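PDB 3TJT: superoxide dismutase, which probably converts superoxide radicals into hydrogen peroxide and oxygen at a metal site that holds an iron(III) ion here. Local coordinates for residues S100-E105 / E199-L204; A138-K143 / S157-P162. One frame throughout, in Å; residues are numbered along the deposited sequence.

Contact 1: residues S100-E105 / E199-L204; sequences SESLKE and ENYKNL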
loop_
_atom_site.group_PDB
_atom_site.type_symbol
_atom_site.label_atom_id
_atom_site.label_comp_id
_atom_site.label_asym_id
_atom_site.label_seq_id
_atom_site.Cartn_x
_atom_site.Cartn_y
_atom_site.Cartn_z
ATOM N N SER A 100 -7.373 -28.859 -13.010
ATOM C CA SER A 100 -7.802 -30.243 -13.204
ATOM C C SER A 100 -8.557 -30.786 -11.997
ATOM O O SER A 100 -8.621 -30.143 -10.948
ATOM C CB SER A 100 -6.598 -31.136 -13.519
ATOM O OG SER A 100 -5.742 -31.293 -12.405
ATOM N N GLU A 101 -9.142 -31.969 -12.169
ATOM C CA GLU A 101 -9.767 -32.704 -11.074
ATOM C C GLU A 101 -10.804 -31.864 -10.329
ATOM O O GLU A 101 -11.544 -31.105 -10.948
ATOM C CB GLU A 101 -8.706 -33.285 -10.125
ATOM C CG GLU A 101 -7.729 -34.241 -10.826
ATOM C CD GLU A 101 -6.716 -34.885 -9.879
ATOM O OE1 GLU A 101 -7.029 -35.065 -8.683
ATOM O OE2 GLU A 101 -5.600 -35.225 -10.336
ATOM N N SER A 102 -10.873 -32.019 -9.011
ATOM C CA SER A 102 -11.953 -31.398 -8.252
ATOM C C SER A 102 -11.914 -29.868 -8.274
ATOM O O SER A 102 -12.948 -29.228 -8.160
ATOM C CB SER A 102 -11.985 -31.913 -6.809
ATOM O OG SER A 102 -10.780 -31.617 -6.123
ATOM N N LEU A 103 -10.725 -29.285 -8.416
ATOM C CA LEU A 103 -10.634 -27.825 -8.454
ATOM C C LEU A 103 -11.213 -27.297 -9.759
ATOM O O LEU A 103 -11.964 -26.322 -9.765
ATOM C CB LEU A 103 -9.188 -27.354 -8.247
ATOM C CG LEU A 103 -8.970 -25.834 -8.305
ATOM C CD1 LEU A 103 -9.866 -25.117 -7.300
ATOM C CD2 LEU A 103 -7.507 -25.507 -8.051
ATOM N N LYS A 104 -10.874 -27.950 -10.869
ATOM C CA LYS A 104 -11.438 -27.590 -12.162
ATOM C C LYS A 104 -12.964 -27.638 -12.112
ATOM O O LYS A 104 -13.652 -26.731 -12.586
ATOM C CB LYS A 104 -10.922 -28.541 -13.250
ATOM C CG LYS A 104 -11.508 -28.294 -14.638
ATOM C CD LYS A 104 -10.974 -29.329 -15.634
ATOM C CE LYS A 104 -11.614 -29.191 -17.004
ATOM N NZ LYS A 104 -11.166 -27.963 -17.718
ATOM N N GLU A 105 -13.497 -28.707 -11.530
ATOM C CA GLU A 105 -14.943 -28.864 -11.450
ATOM C C GLU A 105 -15.588 -27.820 -10.544
ATOM O O GLU A 105 -16.651 -27.279 -10.864
ATOM C CB GLU A 105 -15.292 -30.273 -10.976
ATOM C CG GLU A 105 -14.856 -31.343 -11.965
ATOM C CD GLU A 105 -15.011 -32.751 -11.421
ATOM O OE1 GLU A 105 -15.774 -32.935 -10.447
ATOM O OE2 GLU A 105 -14.367 -33.672 -11.973
ATOM N N GLU A 199 -3.643 -29.008 -4.946
ATOM C CA GLU A 199 -3.226 -29.568 -3.668
ATOM C C GLU A 199 -3.775 -28.747 -2.507
ATOM O O GLU A 199 -4.198 -29.296 -1.493
ATOM C CB GLU A 199 -1.706 -29.700 -3.573
ATOM C CG GLU A 199 -1.132 -30.786 -4.485
ATOM C CD GLU A 199 -1.886 -32.115 -4.383
ATOM O OE1 GLU A 199 -1.855 -32.748 -3.302
ATOM O OE2 GLU A 199 -2.506 -32.534 -5.391
ATOM N N ASN A 200 -3.770 -27.427 -2.660
ATOM C CA ASN A 200 -4.384 -26.563 -1.663
ATOM C C ASN A 200 -5.861 -26.888 -1.457
ATOM O O ASN A 200 -6.359 -26.886 -0.328
ATOM C CB ASN A 200 -4.231 -25.087 -2.061
ATOM C CG ASN A 200 -2.794 -24.604 -1.969
ATOM O OD1 ASN A 200 -1.956 -25.230 -1.323
ATOM N ND2 ASN A 200 -2.505 -23.473 -2.612
ATOM N N TYR A 201 -6.561 -27.161 -2.548
ATOM C CA TYR A 201 -7.985 -27.456 -2.481
ATOM C C TYR A 201 -8.221 -28.837 -1.876
ATOM O O TYR A 201 -9.149 -29.027 -1.091
ATOM C CB TYR A 201 -8.617 -27.366 -3.870
ATOM C CG TYR A 201 -10.125 -27.435 -3.874
ATOM C CD1 TYR A 201 -10.884 -26.430 -3.293
ATOM C CD2 TYR A 201 -10.791 -28.507 -4.458
ATOM C CE1 TYR A 201 -12.258 -26.479 -3.299
ATOM C CE2 TYR A 201 -12.174 -28.567 -4.468
ATOM C CZ TYR A 201 -12.900 -27.554 -3.883
ATOM O OH TYR A 201 -14.271 -27.602 -3.886
ATOM N N LYS A 202 -7.374 -29.796 -2.231
ATOM C CA LYS A 202 -7.515 -31.153 -1.706
ATOM C C LYS A 202 -7.235 -31.234 -0.214
ATOM O O LYS A 202 -7.724 -32.142 0.459
ATOM C CB LYS A 202 -6.585 -32.120 -2.438
ATOM C CG LYS A 202 -7.032 -32.483 -3.836
ATOM C CD LYS A 202 -6.051 -33.481 -4.428
ATOM C CE LYS A 202 -6.530 -34.011 -5.762
ATOM N NZ LYS A 202 -5.515 -34.931 -6.362
ATOM N N ASN A 203 -6.445 -30.296 0.303
ATOM C CA ASN A 203 -6.023 -30.351 1.699
ATOM C C ASN A 203 -7.100 -29.951 2.692
ATOM O O ASN A 203 -6.901 -30.052 3.900
ATOM C CB ASN A 203 -4.752 -29.538 1.927
ATOM C CG ASN A 203 -3.507 -30.307 1.550
ATOM O OD1 ASN A 203 -3.448 -31.526 1.712
ATOM N ND2 ASN A 203 -2.505 -29.603 1.037
ATOM N N LEU A 204 -8.237 -29.500 2.180
ATOM C CA LEU A 204 -9.404 -29.272 3.022
ATOM C C LEU A 204 -9.805 -30.585 3.687
ATOM O O LEU A 204 -9.859 -31.622 3.025
ATOM C CB LEU A 204 -10.569 -28.756 2.183
ATOM C CG LEU A 204 -10.452 -27.321 1.684
ATOM C CD1 LEU A 204 -11.578 -27.032 0.713
ATOM C CD2 LEU A 204 -10.484 -26.367 2.866
#
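Lys-202 NZ donates a hydrogen bond to Glu-101 OE1 at 2.8 Å, as part of a salt bridge between the two segments. The donor meets the syn side of OE1 and lies 26° out of the carboxylate plane. Both side chains are extended beyond CG, and they cross at about a right angle. Lys-202 CE also comes close to the same oxygen, at 3.1 Å from Glu-101 OE1. A second carboxylate stands on the lysine's own helix, with Glu-199 OE2 at a long 4.0 Å from Lys-202 NZ. The three residues form a small salt-bridge network at the surface. The lysine probably eases the repulsion between the two glutamates.

The segments belong to helix 101-111 and helix 194-202 in the C-terminal domain of the iron/manganese superoxide dismutase fold. Between the two segments, the backbones come nearest at Leu-103 and Tyr-201. Both of these side chains also touch Ile-163 of strand 161-167, so the pair bears on the sheet.

Tyr-201 carries the apolar part. Its CB points toward helix 101-111, and its CG stands anti to the backbone N (chi1 -171°). Leu-103 CD1 lies over one ring face, offset toward the rim, 4.1 Å from Tyr-201 CG. Ser-102 OG approaches the ring edge in plane, 3.5 Å from Tyr-201 CD2. This is a contact with ring carbons and not a hydrogen bond. The phenol oxygen is used elsewhere: Tyr-201 OH hydrogen-bonds to Gly-142 O. Farther along helix 101-111, Ala-106 and Arg-109 also touch the tyrosine, while the buried Leu-103 packs on Ala-197 and Leu-198 as well.

Contact 2: residues A138-K143 / S157-P162; sequences ATKDGK and SKNLTP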
loop_
_atom_site.group_PDB
_atom_site.type_symbol
_atom_site.label_atom_id
_atom_site.label_comp_id
_atom_site.label_asym_id
_atom_site.label_seq_id
_atom_site.Cartn_x
_atom_site.Cartn_y
_atom_site.Cartn_z
ATOM N N ALA A 138 -11.664 -21.072 -0.271
ATOM C CA ALA A 138 -12.694 -22.091 -0.089
ATOM C C ALA A 138 -13.150 -22.132 1.362
ATOM O O ALA A 138 -12.343 -21.983 2.288
ATOM C CB ALA A 138 -12.168 -23.452 -0.498
ATOM N N THR A 139 -14.447 -22.331 1.561
ATOM C CA THR A 139 -14.948 -22.652 2.888
ATOM C C THR A 139 -14.554 -24.085 3.235
ATOM O O THR A 139 -14.042 -24.823 2.394
ATOM C CB THR A 139 -16.475 -22.527 2.949
ATOM O OG1 THR A 139 -17.058 -23.437 2.010
ATOM C CG2 THR A 139 -16.906 -21.116 2.608
ATOM N N LYS A 140 -14.796 -24.485 4.476
ATOM C CA LYS A 140 -14.451 -25.831 4.910
ATOM C C LYS A 140 -15.124 -26.897 4.053
ATOM O O LYS A 140 -14.601 -27.998 3.909
ATOM C CB LYS A 140 -14.794 -26.029 6.390
ATOM C CG LYS A 140 -13.866 -25.278 7.335
ATOM C CD LYS A 140 -14.319 -25.407 8.788
ATOM C CE LYS A 140 -13.293 -24.806 9.747
ATOM N NZ LYS A 140 -12.971 -23.383 9.426
ATOM N N ASP A 141 -16.266 -26.561 3.464
ATOM C CA ASP A 141 -17.020 -27.520 2.660
ATOM C C ASP A 141 -16.666 -27.480 1.169
ATOM O O ASP A 141 -17.257 -28.207 0.365
ATOM C CB ASP A 141 -18.529 -27.330 2.860
ATOM C CG ASP A 141 -19.099 -26.199 2.024
ATOM O OD1 ASP A 141 -18.979 -25.022 2.431
ATOM O OD2 ASP A 141 -19.685 -26.487 0.957
ATOM N N GLY A 142 -15.709 -26.627 0.803
ATOM C CA GLY A 142 -15.185 -26.608 -0.552
ATOM C C GLY A 142 -15.837 -25.626 -1.510
ATOM O O GLY A 142 -15.555 -25.645 -2.710
ATOM N N LYS A 143 -16.709 -24.769 -0.993
ATOM C CA LYS A 143 -17.345 -23.745 -1.813
ATOM C C LYS A 143 -16.326 -22.642 -2.112
ATOM O O LYS A 143 -15.682 -22.145 -1.196
ATOM C CB LYS A 143 -18.548 -23.155 -1.069
ATOM C CG LYS A 143 -19.323 -22.109 -1.844
ATOM C CD LYS A 143 -20.052 -22.733 -3.020
ATOM C CE LYS A 143 -20.931 -21.721 -3.740
ATOM N NZ LYS A 143 -21.519 -22.296 -4.988
ATOM N N SER A 157 -7.432 -16.008 8.692
ATOM C CA SER A 157 -7.951 -15.399 9.913
ATOM C C SER A 157 -9.476 -15.348 9.934
ATOM O O SER A 157 -10.081 -15.077 10.972
ATOM C CB SER A 157 -7.369 -13.995 10.093
ATOM O OG SER A 157 -5.954 -14.056 10.224
ATOM N N LYS A 158 -10.093 -15.600 8.787
ATOM C CA LYS A 158 -11.546 -15.623 8.682
ATOM C C LYS A 158 -12.050 -17.030 8.366
ATOM O O LYS A 158 -13.152 -17.196 7.849
ATOM C CB LYS A 158 -12.020 -14.624 7.623
ATOM C CG LYS A 158 -11.800 -13.174 8.040
ATOM C CD LYS A 158 -12.234 -12.191 6.967
ATOM C CE LYS A 158 -12.411 -10.795 7.565
ATOM N NZ LYS A 158 -12.794 -9.791 6.536
ATOM N N ASN A 159 -11.234 -18.028 8.689
ATOM C CA ASN A 159 -11.572 -19.435 8.467
ATOM C C ASN A 159 -11.832 -19.772 7.008
ATOM O O ASN A 159 -12.599 -20.686 6.697
ATOM C CB ASN A 159 -12.769 -19.849 9.325
ATOM C CG ASN A 159 -12.504 -19.670 10.805
ATOM O OD1 ASN A 159 -13.351 -19.169 11.544
ATOM N ND2 ASN A 159 -11.309 -20.056 11.241
ATOM N N LEU A 160 -11.194 -19.024 6.114
ATOM C CA LEU A 160 -11.254 -19.319 4.688
ATOM C C LEU A 160 -9.885 -19.826 4.242
ATOM O O LEU A 160 -8.856 -19.348 4.711
ATOM C CB LEU A 160 -11.659 -18.076 3.897
ATOM C CG LEU A 160 -13.078 -17.560 4.165
ATOM C CD1 LEU A 160 -13.284 -16.155 3.614
ATOM C CD2 LEU A 160 -14.118 -18.528 3.603
ATOM N N THR A 161 -9.871 -20.805 3.347
ATOM C CA THR A 161 -8.617 -21.442 2.959
ATOM C C THR A 161 -8.178 -20.926 1.596
ATOM O O THR A 161 -8.906 -21.069 0.621
ATOM C CB THR A 161 -8.788 -22.969 2.887
ATOM O OG1 THR A 161 -9.132 -23.463 4.188
ATOM C CG2 THR A 161 -7.499 -23.635 2.424
ATOM N N PRO A 162 -6.979 -20.319 1.528
ATOM C CA PRO A 162 -6.496 -19.767 0.256
ATOM C C PRO A 162 -6.158 -20.882 -0.727
ATOM O O PRO A 162 -5.482 -21.842 -0.359
ATOM C CB PRO A 162 -5.210 -19.024 0.646
ATOM C CG PRO A 162 -5.204 -18.949 2.124
ATOM C CD PRO A 162 -6.042 -20.080 2.635
HETATM O O HOH W 1 -11.731 -23.220 4.951
HETATM O O HOH W 2 -15.240 -22.023 6.264
#
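A beta hairpin of the C-terminal domain sheet meets the strand beside it, through the antiparallel hydrogen-bonded pair of Ala-138 and Thr-161. Ala-138 N donates to Thr-161 O at 2.9 Å, and Thr-161 N donates back to Ala-138 O, also at 2.9 Å. The second bond is the straighter, with an N-H...O angle of 170°. Strand 132-138 is the middle strand of the sheet, between 161-167 and 144-150.

The hairpin reverses by a type I turn from Thr-139 to Gly-142, followed by a G1 bulge at Gly-142. Thr-139 OG1 donates a short bond to Asp-141 OD1, reaching it from above the carboxylate plane. The methyl of the same threonine, CG2, touches Leu-160 CD2 at 3.9 Å; these two side chains lie side by side, pointing the same way. Lys-140 bends at its last torsion (chi4 55°), and its NZ comes 3.5 Å from Asn-159 CB.

Beside the pair, two waters add further links. Water 1 donates to Ala-138 O and Asn-159 O and accepts from Thr-161 OG1, 2.7 Å away. Ala-138 O thus accepts both Thr-161 N and water 1. Water 2 accepts from Lys-140 N and donates to Asn-159 O. Asn-159 O therefore receives two water bonds, and the turn is joined to the incoming strand partly through solvent.

From the N terminus, the helices 24-46 and 72-90 come before either contact. Contact 1 then starts at 100-105 and closes only at 199-204, near the C-terminal end of the model. Its long loop holds the three-stranded sheet and the metal ligands Asp-167 and His-171. Contact 2 lies wholly within that loop; its own short loop holds strand 144-150. The two contacts nest and do not cross. Contact 1 ties the first and last helices of the C-terminal domain together, while contact 2 joins strand ends. They meet directly: Leu-204 packs on Ala-138 and Thr-161, with Leu-204 CD2 3.5 Å from Thr-161 OG1.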